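Local coordinates for DNA repair protein RecO (Deinococcus radiodurans, PDB 1W3S) that probably takes part in DNA repair and RecF-pathway recombination, and carries a zinc site held by four cysteines, at residues A[80-85]-A[123-128]; A[134-139]-A[196-201]; A[9-14]-A[53-58]. All coordinates share one frame; numbering follows the deposited sequence.

Contact 1: residues A[80-85]-A[123-128]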
ATOM      1  N   LEU A  80      16.585   4.566  -1.277  1.00 39.24           N
ATOM      2  CA  LEU A  80      16.234   4.920  -2.653  1.00 38.28           C
ATOM      3  C   LEU A  80      16.262   6.443  -2.779  1.00 37.48           C
ATOM      4  O   LEU A  80      15.248   7.097  -2.575  1.00 37.30           O
ATOM      5  CB  LEU A  80      14.849   4.349  -3.012  1.00 37.90           C
ATOM      6  CG  LEU A  80      14.771   2.810  -2.987  1.00 37.14           C
ATOM      7  CD1 LEU A  80      13.339   2.316  -2.833  1.00 36.82           C
ATOM      8  CD2 LEU A  80      15.402   2.206  -4.225  1.00 35.33           C
ATOM      9  N   PRO A  81      17.423   7.012  -3.095  1.00 36.95           N
ATOM     10  CA  PRO A  81      17.598   8.479  -3.099  1.00 37.51           C
ATOM     11  C   PRO A  81      16.710   9.243  -4.116  1.00 37.19           C
ATOM     12  O   PRO A  81      16.430  10.437  -3.977  1.00 35.59           O
ATOM     13  CB  PRO A  81      19.082   8.651  -3.450  1.00 37.42           C
ATOM     14  CG  PRO A  81      19.491   7.371  -4.056  1.00 37.42           C
ATOM     15  CD  PRO A  81      18.656   6.306  -3.462  1.00 36.74           C
ATOM     16  N   THR A  82      16.317   8.497  -5.130  1.00 37.53           N
ATOM     17  CA  THR A  82      15.400   8.912  -6.199  1.00 37.80           C
ATOM     18  C   THR A  82      13.957   9.216  -5.727  1.00 36.98           C
ATOM     19  O   THR A  82      13.194   9.838  -6.454  1.00 36.74           O
ATOM     20  CB  THR A  82      15.415   7.809  -7.318  1.00 38.29           C
ATOM     21  OG1 THR A  82      14.083   7.489  -7.690  1.00 39.87           O
ATOM     22  CG2 THR A  82      15.899   6.416  -6.774  1.00 39.74           C
ATOM     23  N   LEU A  83      13.588   8.799  -4.517  1.00 36.47           N
ATOM     24  CA  LEU A  83      12.300   9.205  -3.922  1.00 36.29           C
ATOM     25  C   LEU A  83      12.326  10.657  -3.401  1.00 35.80           C
ATOM     26  O   LEU A  83      11.345  11.136  -2.864  1.00 34.72           O
ATOM     27  CB  LEU A  83      11.880   8.256  -2.793  1.00 35.99           C
ATOM     28  CG  LEU A  83      11.755   6.756  -3.143  1.00 36.82           C
ATOM     29  CD1 LEU A  83      11.316   5.937  -1.927  1.00 35.91           C
ATOM     30  CD2 LEU A  83      10.803   6.506  -4.312  1.00 36.30           C
ATOM     31  N   ALA A  84      13.461  11.332  -3.568  1.00 35.92           N
ATOM     32  CA  ALA A  84      13.589  12.763  -3.361  1.00 36.38           C
ATOM     33  C   ALA A  84      12.844  13.579  -4.432  1.00 36.98           C
ATOM     34  O   ALA A  84      12.594  14.770  -4.236  1.00 36.89           O
ATOM     35  CB  ALA A  84      15.047  13.138  -3.370  1.00 35.98           C
ATOM     36  N   GLU A  85      12.504  12.951  -5.555  1.00 37.35           N
ATOM     37  CA  GLU A  85      11.762  13.621  -6.606  1.00 38.18           C
ATOM     38  C   GLU A  85      10.318  13.718  -6.158  1.00 38.76           C
ATOM     39  O   GLU A  85       9.705  12.682  -5.879  1.00 39.60           O
ATOM     40  CB  GLU A  85      11.858  12.850  -7.926  1.00 38.11           C
ATOM     41  CG  GLU A  85      13.303  12.563  -8.339  1.00 39.16           C
ATOM     42  CD  GLU A  85      13.417  11.787  -9.631  1.00 39.92           C
ATOM     43  OE1 GLU A  85      12.373  11.550 -10.293  1.00 41.88           O
ATOM     44  OE2 GLU A  85      14.563  11.428  -9.990  1.00 42.22           O
ATOM     45  N   VAL A 123       8.385   2.491  -7.878  1.00 33.85           N
ATOM     46  CA  VAL A 123       8.126   3.918  -7.805  1.00 34.36           C
ATOM     47  C   VAL A 123       9.411   4.733  -8.012  1.00 34.75           C
ATOM     48  O   VAL A 123       9.376   5.752  -8.692  1.00 34.64           O
ATOM     49  CB  VAL A 123       7.426   4.294  -6.468  1.00 34.27           C
ATOM     50  CG1 VAL A 123       7.471   5.797  -6.211  1.00 34.44           C
ATOM     51  CG2 VAL A 123       5.983   3.785  -6.472  1.00 34.58           C
ATOM     52  N   ALA A 124      10.523   4.283  -7.431  1.00 35.30           N
ATOM     53  CA  ALA A 124      11.792   5.014  -7.474  1.00 35.89           C
ATOM     54  C   ALA A 124      12.471   4.945  -8.827  1.00 36.47           C
ATOM     55  O   ALA A 124      13.117   5.907  -9.257  1.00 36.15           O
ATOM     56  CB  ALA A 124      12.754   4.473  -6.419  1.00 35.59           C
ATOM     57  N   HIS A 125      12.352   3.794  -9.484  1.00 37.49           N
ATOM     58  CA  HIS A 125      13.206   3.469 -10.619  1.00 38.31           C
ATOM     59  C   HIS A 125      12.537   3.500 -11.984  1.00 39.24           C
ATOM     60  O   HIS A 125      13.226   3.497 -12.989  1.00 39.88           O
ATOM     61  CB  HIS A 125      13.783   2.072 -10.436  1.00 38.63           C
ATOM     62  CG  HIS A 125      14.710   1.944  -9.277  1.00 38.09           C
ATOM     63  ND1 HIS A 125      15.855   2.706  -9.153  1.00 39.30           N
ATOM     64  CD2 HIS A 125      14.676   1.125  -8.199  1.00 36.71           C
ATOM     65  CE1 HIS A 125      16.478   2.370  -8.038  1.00 38.36           C
ATOM     66  NE2 HIS A 125      15.782   1.414  -7.441  1.00 38.36           N
ATOM     67  N   GLN A 126      11.213   3.515 -12.056  1.00 40.25           N
ATOM     68  CA  GLN A 126      10.578   3.355 -13.369  1.00 40.79           C
ATOM     69  C   GLN A 126       9.949   4.600 -13.998  1.00 40.67           C
ATOM     70  O   GLN A 126       9.610   5.536 -13.297  1.00 40.68           O
ATOM     71  CB  GLN A 126       9.655   2.130 -13.347  1.00 40.94           C
ATOM     72  CG  GLN A 126      10.322   0.974 -14.159  1.00 42.04           C
ATOM     73  CD  GLN A 126       9.962  -0.365 -13.672  1.00 42.37           C
ATOM     74  OE1 GLN A 126       9.005  -0.508 -12.924  1.00 48.55           O
ATOM     75  NE2 GLN A 126      10.725  -1.368 -14.072  1.00 44.45           N
ATOM     76  N   PRO A 127       9.831   4.628 -15.329  1.00 41.47           N
ATOM     77  CA  PRO A 127       9.309   5.802 -16.043  1.00 41.89           C
ATOM     78  C   PRO A 127       7.918   6.239 -15.586  1.00 42.49           C
ATOM     79  O   PRO A 127       7.619   7.429 -15.625  1.00 42.99           O
ATOM     80  CB  PRO A 127       9.219   5.321 -17.495  1.00 41.63           C
ATOM     81  CG  PRO A 127      10.157   4.233 -17.606  1.00 41.36           C
ATOM     82  CD  PRO A 127      10.154   3.543 -16.275  1.00 41.71           C
ATOM     83  N   ASP A 128       7.095   5.272 -15.163  1.00 43.40           N
ATOM     84  CA  ASP A 128       5.693   5.493 -14.803  1.00 43.37           C
ATOM     85  C   ASP A 128       5.408   5.051 -13.359  1.00 43.38           C
ATOM     86  O   ASP A 128       4.930   3.936 -13.129  1.00 43.15           O
ATOM     87  CB  ASP A 128       4.788   4.716 -15.772  1.00 43.82           C
ATOM     88  CG  ASP A 128       3.396   5.331 -15.906  1.00 44.96           C
ATOM     89  OD1 ASP A 128       2.867   5.953 -14.954  1.00 45.80           O
ATOM     90  OD2 ASP A 128       2.750   5.236 -16.967  1.00 49.41           O
TER

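Contact 2: residues A[134-139]-A[196-201]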
ATOM      1  N   LEU A 134      -0.651   2.006  -8.887  1.00 42.96           N
ATOM      2  CA  LEU A 134      -1.924   1.336  -9.139  1.00 43.36           C
ATOM      3  C   LEU A 134      -1.804  -0.168  -9.124  1.00 43.31           C
ATOM      4  O   LEU A 134      -2.579  -0.845  -8.450  1.00 43.40           O
ATOM      5  CB  LEU A 134      -2.507   1.759 -10.496  1.00 43.61           C
ATOM      6  CG  LEU A 134      -3.337   3.031 -10.495  1.00 43.83           C
ATOM      7  CD1 LEU A 134      -3.671   3.438 -11.918  1.00 44.60           C
ATOM      8  CD2 LEU A 134      -4.604   2.840  -9.660  1.00 44.50           C
ATOM      9  N   VAL A 135      -0.859  -0.690  -9.893  1.00 43.34           N
ATOM     10  CA  VAL A 135      -0.679  -2.130  -9.953  1.00 43.74           C
ATOM     11  C   VAL A 135      -0.477  -2.676  -8.553  1.00 44.15           C
ATOM     12  O   VAL A 135      -1.165  -3.614  -8.147  1.00 44.02           O
ATOM     13  CB  VAL A 135       0.496  -2.547 -10.859  1.00 43.44           C
ATOM     14  CG1 VAL A 135       0.854  -4.022 -10.656  1.00 42.88           C
ATOM     15  CG2 VAL A 135       0.146  -2.293 -12.316  1.00 43.29           C
ATOM     16  N   MET A 136       0.447  -2.063  -7.817  1.00 44.70           N
ATOM     17  CA  MET A 136       0.813  -2.530  -6.476  1.00 45.02           C
ATOM     18  C   MET A 136      -0.294  -2.381  -5.442  1.00 45.19           C
ATOM     19  O   MET A 136      -0.360  -3.170  -4.520  1.00 45.49           O
ATOM     20  CB  MET A 136       2.079  -1.813  -5.998  1.00 45.15           C
ATOM     21  CG  MET A 136       3.300  -2.118  -6.875  1.00 45.82           C
ATOM     22  SD  MET A 136       3.600  -3.883  -7.078  1.00 46.77           S
ATOM     23  CE  MET A 136       5.390  -3.954  -6.913  1.00 47.12           C
ATOM     24  N   SER A 137      -1.157  -1.386  -5.582  1.00 45.40           N
ATOM     25  CA  SER A 137      -2.280  -1.242  -4.660  1.00 45.87           C
ATOM     26  C   SER A 137      -3.278  -2.394  -4.818  1.00 46.33           C
ATOM     27  O   SER A 137      -3.779  -2.909  -3.831  1.00 46.37           O
ATOM     28  CB  SER A 137      -2.997   0.090  -4.879  1.00 45.85           C
ATOM     29  OG  SER A 137      -2.136   1.195  -4.690  1.00 45.41           O
ATOM     30  N   TYR A 138      -3.573  -2.796  -6.055  1.00 47.07           N
ATOM     31  CA  TYR A 138      -4.465  -3.951  -6.292  1.00 47.54           C
ATOM     32  C   TYR A 138      -3.805  -5.258  -5.897  1.00 48.45           C
ATOM     33  O   TYR A 138      -4.484  -6.183  -5.448  1.00 49.19           O
ATOM     34  CB  TYR A 138      -4.962  -4.009  -7.748  1.00 47.21           C
ATOM     35  CG  TYR A 138      -6.117  -3.050  -7.979  1.00 47.36           C
ATOM     36  CD1 TYR A 138      -7.434  -3.461  -7.794  1.00 47.02           C
ATOM     37  CD2 TYR A 138      -5.888  -1.712  -8.328  1.00 47.33           C
ATOM     38  CE1 TYR A 138      -8.492  -2.581  -7.969  1.00 47.23           C
ATOM     39  CE2 TYR A 138      -6.938  -0.825  -8.498  1.00 47.19           C
ATOM     40  CZ  TYR A 138      -8.239  -1.267  -8.314  1.00 47.33           C
ATOM     41  OH  TYR A 138      -9.286  -0.398  -8.488  1.00 48.47           O
ATOM     42  N   LYS A 139      -2.484  -5.341  -6.042  1.00 49.12           N
ATOM     43  CA  LYS A 139      -1.761  -6.537  -5.637  1.00 49.88           C
ATOM     44  C   LYS A 139      -1.678  -6.631  -4.103  1.00 50.23           C
ATOM     45  O   LYS A 139      -1.805  -7.708  -3.529  1.00 49.79           O
ATOM     46  CB  LYS A 139      -0.378  -6.570  -6.291  1.00 50.51           C
ATOM     47  CG  LYS A 139       0.113  -7.983  -6.608  1.00 52.03           C
ATOM     48  CD  LYS A 139      -0.444  -8.544  -7.931  1.00 53.22           C
ATOM     49  CE  LYS A 139      -0.396 -10.086  -7.944  1.00 53.60           C
ATOM     50  NZ  LYS A 139       0.996 -10.640  -8.099  1.00 56.05           N
ATOM     51  N   ARG A 196      -2.656 -11.689 -11.666  1.00 62.76           N
ATOM     52  CA  ARG A 196      -1.418 -11.865 -12.450  1.00 61.84           C
ATOM     53  C   ARG A 196      -0.218 -11.115 -11.890  1.00 60.81           C
ATOM     54  O   ARG A 196      -0.352 -10.263 -11.006  1.00 61.00           O
ATOM     55  CB  ARG A 196      -1.600 -11.598 -13.950  1.00 62.10           C
ATOM     56  CG  ARG A 196      -2.059 -10.236 -14.405  1.00 61.72           C
ATOM     57  CD  ARG A 196      -2.668 -10.342 -15.808  1.00 61.72           C
ATOM     58  NE  ARG A 196      -3.247  -9.101 -16.315  1.00 62.14           N
ATOM     59  CZ  ARG A 196      -4.024  -9.025 -17.393  1.00 61.07           C
ATOM     60  NH1 ARG A 196      -4.326 -10.111 -18.092  1.00 60.52           N
ATOM     61  NH2 ARG A 196      -4.512  -7.858 -17.778  1.00 60.62           N
ATOM     62  N   THR A 197       0.957 -11.459 -12.407  1.00 59.30           N
ATOM     63  CA  THR A 197       2.202 -10.987 -11.827  1.00 58.24           C
ATOM     64  C   THR A 197       2.310  -9.472 -11.895  1.00 57.47           C
ATOM     65  O   THR A 197       1.696  -8.805 -12.741  1.00 56.85           O
ATOM     66  CB  THR A 197       3.437 -11.604 -12.515  1.00 57.80           C
ATOM     67  OG1 THR A 197       3.462 -11.243 -13.902  1.00 57.23           O
ATOM     68  CG2 THR A 197       3.399 -13.124 -12.491  1.00 57.35           C
ATOM     69  N   VAL A 198       3.094  -8.945 -10.961  1.00 56.66           N
ATOM     70  CA  VAL A 198       3.509  -7.552 -10.964  1.00 56.10           C
ATOM     71  C   VAL A 198       4.098  -7.194 -12.334  1.00 55.31           C
ATOM     72  O   VAL A 198       3.696  -6.211 -12.952  1.00 54.84           O
ATOM     73  CB  VAL A 198       4.538  -7.329  -9.827  1.00 55.98           C
ATOM     74  CG1 VAL A 198       5.351  -6.073 -10.035  1.00 56.34           C
ATOM     75  CG2 VAL A 198       3.832  -7.313  -8.485  1.00 55.94           C
ATOM     76  N   ARG A 199       5.017  -8.028 -12.811  1.00 54.53           N
ATOM     77  CA  ARG A 199       5.714  -7.792 -14.067  1.00 54.49           C
ATOM     78  C   ARG A 199       4.785  -7.768 -15.276  1.00 54.73           C
ATOM     79  O   ARG A 199       4.925  -6.912 -16.130  1.00 54.67           O
ATOM     80  CB  ARG A 199       6.792  -8.862 -14.282  1.00 54.21           C
ATOM     81  CG  ARG A 199       7.881  -8.468 -15.272  1.00 53.67           C
ATOM     82  CD  ARG A 199       9.105  -9.385 -15.237  1.00 52.45           C
ATOM     83  NE  ARG A 199       9.950  -9.210 -16.415  1.00 50.70           N
ATOM     84  CZ  ARG A 199      10.903 -10.052 -16.803  1.00 49.57           C
ATOM     85  NH1 ARG A 199      11.155 -11.158 -16.120  1.00 49.98           N
ATOM     86  NH2 ARG A 199      11.613  -9.791 -17.885  1.00 47.56           N
ATOM     87  N   ALA A 200       3.855  -8.715 -15.370  1.00 55.26           N
ATOM     88  CA  ALA A 200       2.950  -8.762 -16.523  1.00 55.58           C
ATOM     89  C   ALA A 200       2.101  -7.502 -16.586  1.00 55.88           C
ATOM     90  O   ALA A 200       1.922  -6.915 -17.663  1.00 55.83           O
ATOM     91  CB  ALA A 200       2.062  -9.990 -16.465  1.00 55.56           C
ATOM     92  N   SER A 201       1.590  -7.095 -15.423  1.00 56.35           N
ATOM     93  CA  SER A 201       0.795  -5.866 -15.301  1.00 56.85           C
ATOM     94  C   SER A 201       1.631  -4.619 -15.592  1.00 57.24           C
ATOM     95  O   SER A 201       1.120  -3.654 -16.155  1.00 56.88           O
ATOM     96  CB  SER A 201       0.162  -5.759 -13.908  1.00 56.74           C
ATOM     97  OG  SER A 201      -0.670  -6.878 -13.618  1.00 56.32           O
TER

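Contact 3: residues A[9-14]-A[53-58]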
ATOM      1  N   SER A   9      14.149  -5.982  10.748  1.00 49.93           N
ATOM      2  CA  SER A   9      14.519  -5.241   9.557  1.00 48.60           C
ATOM      3  C   SER A   9      13.249  -4.858   8.852  1.00 47.01           C
ATOM      4  O   SER A   9      12.320  -5.657   8.772  1.00 46.46           O
ATOM      5  CB  SER A   9      15.415  -6.065   8.640  1.00 48.57           C
ATOM      6  OG  SER A   9      16.784  -5.770   8.885  1.00 49.69           O
ATOM      7  N   GLY A  10      13.209  -3.622   8.366  1.00 45.38           N
ATOM      8  CA  GLY A  10      12.038  -3.122   7.677  1.00 44.43           C
ATOM      9  C   GLY A  10      12.170  -1.716   7.130  1.00 43.10           C
ATOM     10  O   GLY A  10      13.221  -1.075   7.217  1.00 41.98           O
ATOM     11  N   ILE A  11      11.064  -1.239   6.571  1.00 42.11           N
ATOM     12  CA  ILE A  11      11.024   0.060   5.928  1.00 41.77           C
ATOM     13  C   ILE A  11      10.170   1.017   6.753  1.00 40.83           C
ATOM     14  O   ILE A  11       9.047   0.688   7.115  1.00 39.38           O
ATOM     15  CB  ILE A  11      10.484  -0.091   4.512  1.00 41.38           C
ATOM     16  CG1 ILE A  11      11.487  -0.861   3.660  1.00 41.03           C
ATOM     17  CG2 ILE A  11      10.157   1.274   3.876  1.00 41.55           C
ATOM     18  CD1 ILE A  11      10.829  -1.563   2.470  1.00 41.53           C
ATOM     19  N   VAL A  12      10.729   2.194   7.031  1.00 40.70           N
ATOM     20  CA  VAL A  12      10.017   3.271   7.704  1.00 41.83           C
ATOM     21  C   VAL A  12       8.893   3.784   6.788  1.00 42.05           C
ATOM     22  O   VAL A  12       9.156   4.246   5.686  1.00 41.85           O
ATOM     23  CB  VAL A  12      10.967   4.457   8.049  1.00 41.62           C
ATOM     24  CG1 VAL A  12      10.201   5.587   8.712  1.00 41.14           C
ATOM     25  CG2 VAL A  12      12.134   4.000   8.933  1.00 41.52           C
ATOM     26  N   ILE A  13       7.651   3.662   7.242  1.00 43.05           N
ATOM     27  CA  ILE A  13       6.490   4.140   6.496  1.00 44.35           C
ATOM     28  C   ILE A  13       5.754   5.278   7.198  1.00 45.71           C
ATOM     29  O   ILE A  13       4.778   5.818   6.658  1.00 46.08           O
ATOM     30  CB  ILE A  13       5.512   2.990   6.206  1.00 44.11           C
ATOM     31  CG1 ILE A  13       4.918   2.426   7.503  1.00 43.68           C
ATOM     32  CG2 ILE A  13       6.204   1.913   5.369  1.00 43.23           C
ATOM     33  CD1 ILE A  13       3.589   1.740   7.278  1.00 43.86           C
ATOM     34  N   ARG A  14       6.207   5.626   8.397  1.00 47.30           N
ATOM     35  CA  ARG A  14       5.695   6.788   9.111  1.00 48.29           C
ATOM     36  C   ARG A  14       6.758   7.272  10.078  1.00 48.51           C
ATOM     37  O   ARG A  14       7.411   6.475  10.741  1.00 48.12           O
ATOM     38  CB  ARG A  14       4.422   6.435   9.864  1.00 48.46           C
ATOM     39  CG  ARG A  14       3.580   7.637  10.259  1.00 48.93           C
ATOM     40  CD  ARG A  14       2.384   7.238  11.121  1.00 51.94           C
ATOM     41  NE  ARG A  14       1.116   7.755  10.605  1.00 55.87           N
ATOM     42  CZ  ARG A  14       0.459   7.257   9.545  1.00 58.42           C
ATOM     43  NH1 ARG A  14       0.938   6.215   8.861  1.00 58.57           N
ATOM     44  NH2 ARG A  14      -0.695   7.816   9.165  1.00 58.67           N
ATOM     45  N   PHE A  53      10.902   5.894   4.331  1.00 41.95           N
ATOM     46  CA  PHE A  53      11.146   4.962   3.223  1.00 41.72           C
ATOM     47  C   PHE A  53      12.524   4.316   3.215  1.00 41.48           C
ATOM     48  O   PHE A  53      12.873   3.674   2.239  1.00 42.02           O
ATOM     49  CB  PHE A  53      10.916   5.614   1.848  1.00 41.27           C
ATOM     50  CG  PHE A  53       9.665   6.433   1.743  1.00 40.30           C
ATOM     51  CD1 PHE A  53       8.448   5.947   2.200  1.00 41.36           C
ATOM     52  CD2 PHE A  53       9.700   7.685   1.150  1.00 40.62           C
ATOM     53  CE1 PHE A  53       7.283   6.715   2.082  1.00 40.91           C
ATOM     54  CE2 PHE A  53       8.537   8.460   1.017  1.00 40.66           C
ATOM     55  CZ  PHE A  53       7.339   7.983   1.490  1.00 40.37           C
ATOM     56  N   HIS A  54      13.312   4.483   4.271  1.00 41.32           N
ATOM     57  CA  HIS A  54      14.599   3.805   4.374  1.00 41.23           C
ATOM     58  C   HIS A  54      14.385   2.377   4.806  1.00 41.06           C
ATOM     59  O   HIS A  54      13.543   2.116   5.647  1.00 40.86           O
ATOM     60  CB  HIS A  54      15.509   4.515   5.372  1.00 41.04           C
ATOM     61  CG  HIS A  54      16.192   5.718   4.806  1.00 41.18           C
ATOM     62  ND1 HIS A  54      17.302   6.286   5.388  1.00 41.15           N
ATOM     63  CD2 HIS A  54      15.939   6.443   3.693  1.00 41.89           C
ATOM     64  CE1 HIS A  54      17.701   7.313   4.660  1.00 41.30           C
ATOM     65  NE2 HIS A  54      16.887   7.434   3.629  1.00 41.99           N
ATOM     66  N   HIS A  55      15.129   1.446   4.216  1.00 41.51           N
ATOM     67  CA  HIS A  55      15.143   0.087   4.719  1.00 41.65           C
ATOM     68  C   HIS A  55      16.197   0.038   5.807  1.00 41.59           C
ATOM     69  O   HIS A  55      17.359   0.341   5.583  1.00 41.39           O
ATOM     70  CB  HIS A  55      15.419  -0.952   3.634  1.00 41.90           C
ATOM     71  CG  HIS A  55      15.349  -2.362   4.140  1.00 43.18           C
ATOM     72  ND1 HIS A  55      14.275  -3.197   3.907  1.00 45.69           N
ATOM     73  CD2 HIS A  55      16.207  -3.065   4.916  1.00 46.02           C
ATOM     74  CE1 HIS A  55      14.485  -4.358   4.503  1.00 45.56           C
ATOM     75  NE2 HIS A  55      15.653  -4.306   5.117  1.00 45.64           N
ATOM     76  N   VAL A  56      15.776  -0.383   6.988  1.00 42.18           N
ATOM     77  CA  VAL A  56      16.522  -0.140   8.210  1.00 42.16           C
ATOM     78  C   VAL A  56      16.602  -1.424   9.041  1.00 42.27           C
ATOM     79  O   VAL A  56      15.698  -2.251   8.993  1.00 41.75           O
ATOM     80  CB  VAL A  56      15.840   1.044   8.971  1.00 42.26           C
ATOM     81  CG1 VAL A  56      15.389   0.658  10.373  1.00 42.60           C
ATOM     82  CG2 VAL A  56      16.722   2.262   8.960  1.00 41.66           C
ATOM     83  N   GLY A  57      17.712  -1.594   9.757  1.00 42.57           N
ATOM     84  CA  GLY A  57      17.874  -2.688  10.729  1.00 42.89           C
ATOM     85  C   GLY A  57      17.898  -2.139  12.147  1.00 42.92           C
ATOM     86  O   GLY A  57      18.701  -1.257  12.461  1.00 42.34           O
ATOM     87  N   VAL A  58      16.997  -2.625  12.995  1.00 43.52           N
ATOM     88  CA  VAL A  58      16.902  -2.122  14.371  1.00 44.37           C
ATOM     89  C   VAL A  58      16.953  -3.205  15.447  1.00 44.87           C
ATOM     90  O   VAL A  58      16.473  -4.331  15.259  1.00 43.87           O
ATOM     91  CB  VAL A  58      15.619  -1.290  14.636  1.00 43.97           C
ATOM     92  CG1 VAL A  58      15.597  -0.065  13.779  1.00 44.53           C
ATOM     93  CG2 VAL A  58      14.352  -2.117  14.441  1.00 44.16           C
TER

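Contact 1: residues A[80-85]-A[123-128]
The methyl of A124 is the bump of this contact; L80 and, from the 3-10 turn that follows, T82 and L83 make the hollow that receives it. L83 CD2 presses in to 3.5 Å of A124 CB, while L80 CB meets the same methyl at 4.0 Å and T82 CG2 lies 3.7 Å from it. L83 also extends along the helix to V123: a first torsion of 165° there sets CG1 anti to the backbone N, and L83 CD2 lies 3.9 Å from V123 CG1. Beside this fit the side chains of L80 and H125 cross at about a right angle, with L80 CD2 3.3 Å from H125 NE2. One polar bond closes the fit: T82 OG1 donates to A124 O near the end of helix 110-125, although the modelled length of 2.4 Å is doubtful. A valine in place of T82 would probably leave A124 O without this donor and the turn less firmly tied to the helix. L83 also rests on A92 of helix 86-101. The arrangement is a 3-10 linker docked against a helix C-terminus, here joining the N-terminal β-domain of RecO to its helical part.

Contact 2: residues A[134-139]-A[196-201]
An N-capped helix start, that of helix 198-203, packs against the middle of helix 129-143 in the C-terminal helical region of RecO, with V135, M136 and K139 facing R196, V198 and S201. V135 directs both its methyls at one carbon: CG1 and CG2 each lie 3.8 Å from S201 CB, straddling it like a fork. Beside this pair the thioether of M136 crosses V198 at about a right angle. Its chain bends at the second and third torsions, which lays SD 3.7 Å from V198 CG2 and CE 3.8 Å from V198 CG1, the sulfur end lying across both branches of the valine. M136 also touches L115, A118 and S119 of helix 110-125. K139 reaches alongside the incoming chain: its CE stands 3.1 Å from R196 O and its NZ 3.2 Å from that same oxygen. The guanidinium of R196 turns to a salt bridge with D188. Within the capped turn, T197 OG1 accepts from A200 N at 2.9 Å, and T197 O is gripped by S201 N and S201 OG from opposite faces of its plane. The S201 hydroxyl is thus spent on its own helix, and what it offers V135 is its CB. The packing of V135 on S201 and of M136 on V198 gives the joint an apolar middle, with the lysine amine lying close to a carbonyl at its partly exposed border.

Contact 3: residues A[9-14]-A[53-58]
H55 holds CG anti to its backbone N (chi1 -176°) and I11 holds CG1 beside its own N (chi1 -68°), and these two settings bring the imidazole and the isoleucine together on one face of the sheet. They cross at about a right angle, I11 CG1 coming within 3.6 Å of H55 ND1, obliquely to the ring. G10 O sits over one face of that imidazole, nearer its edge than its middle, and S9, on the same face of the sheet as I11, brings CB to 3.9 Å from H55 NE2. Beneath the side chains the backbones pair antiparallel. G10 and V56 form the hydrogen-bonded pair, with G10 N to V56 O at 2.9 Å and V56 N to G10 O at 2.7 Å; S9 with G57 and I11 with H55 are the non-hydrogen-bonded pairs on either side. V12 N then bonds H54 O at 3.1 Å. Last, F53 N bonds V12 O at 2.8 Å, and the F53 ring reaches A92 and A96 of helix 86-101. I11 meets F116, A117 and L120 of helix 110-125 on the sheet's helix-facing side. Strand 5-17 thus pairs with strand 23-29, through a classic beta bulge at I13 and R14 opposite T26, and with strand 55-61, closing the five-stranded sheet in the manner of an OB fold, the fold of the RecO N-terminal domain.

Contact 3 is the most buried and is built from backbone hydrogen bonds between strands; contacts 1 and 2 are partly buried and depend on side chains meeting helices. Contacts 1 and 3 touch where L83 CD1 packs 3.8 Å from F53 CB, so the linker turn, the sheet and helix 86-101 meet at one seam between the β-domain and the helices. Helix 110-125 serves all three: its end receives contact 1, its side chains cover I11 of contact 3 and M136 of contact 2. Contact 2 lies wholly among the C-terminal helices. Contact 3 has four backbone bonds, against a single, doubtfully short hydroxyl bond in contact 1 and mostly side-chain packing in contact 2.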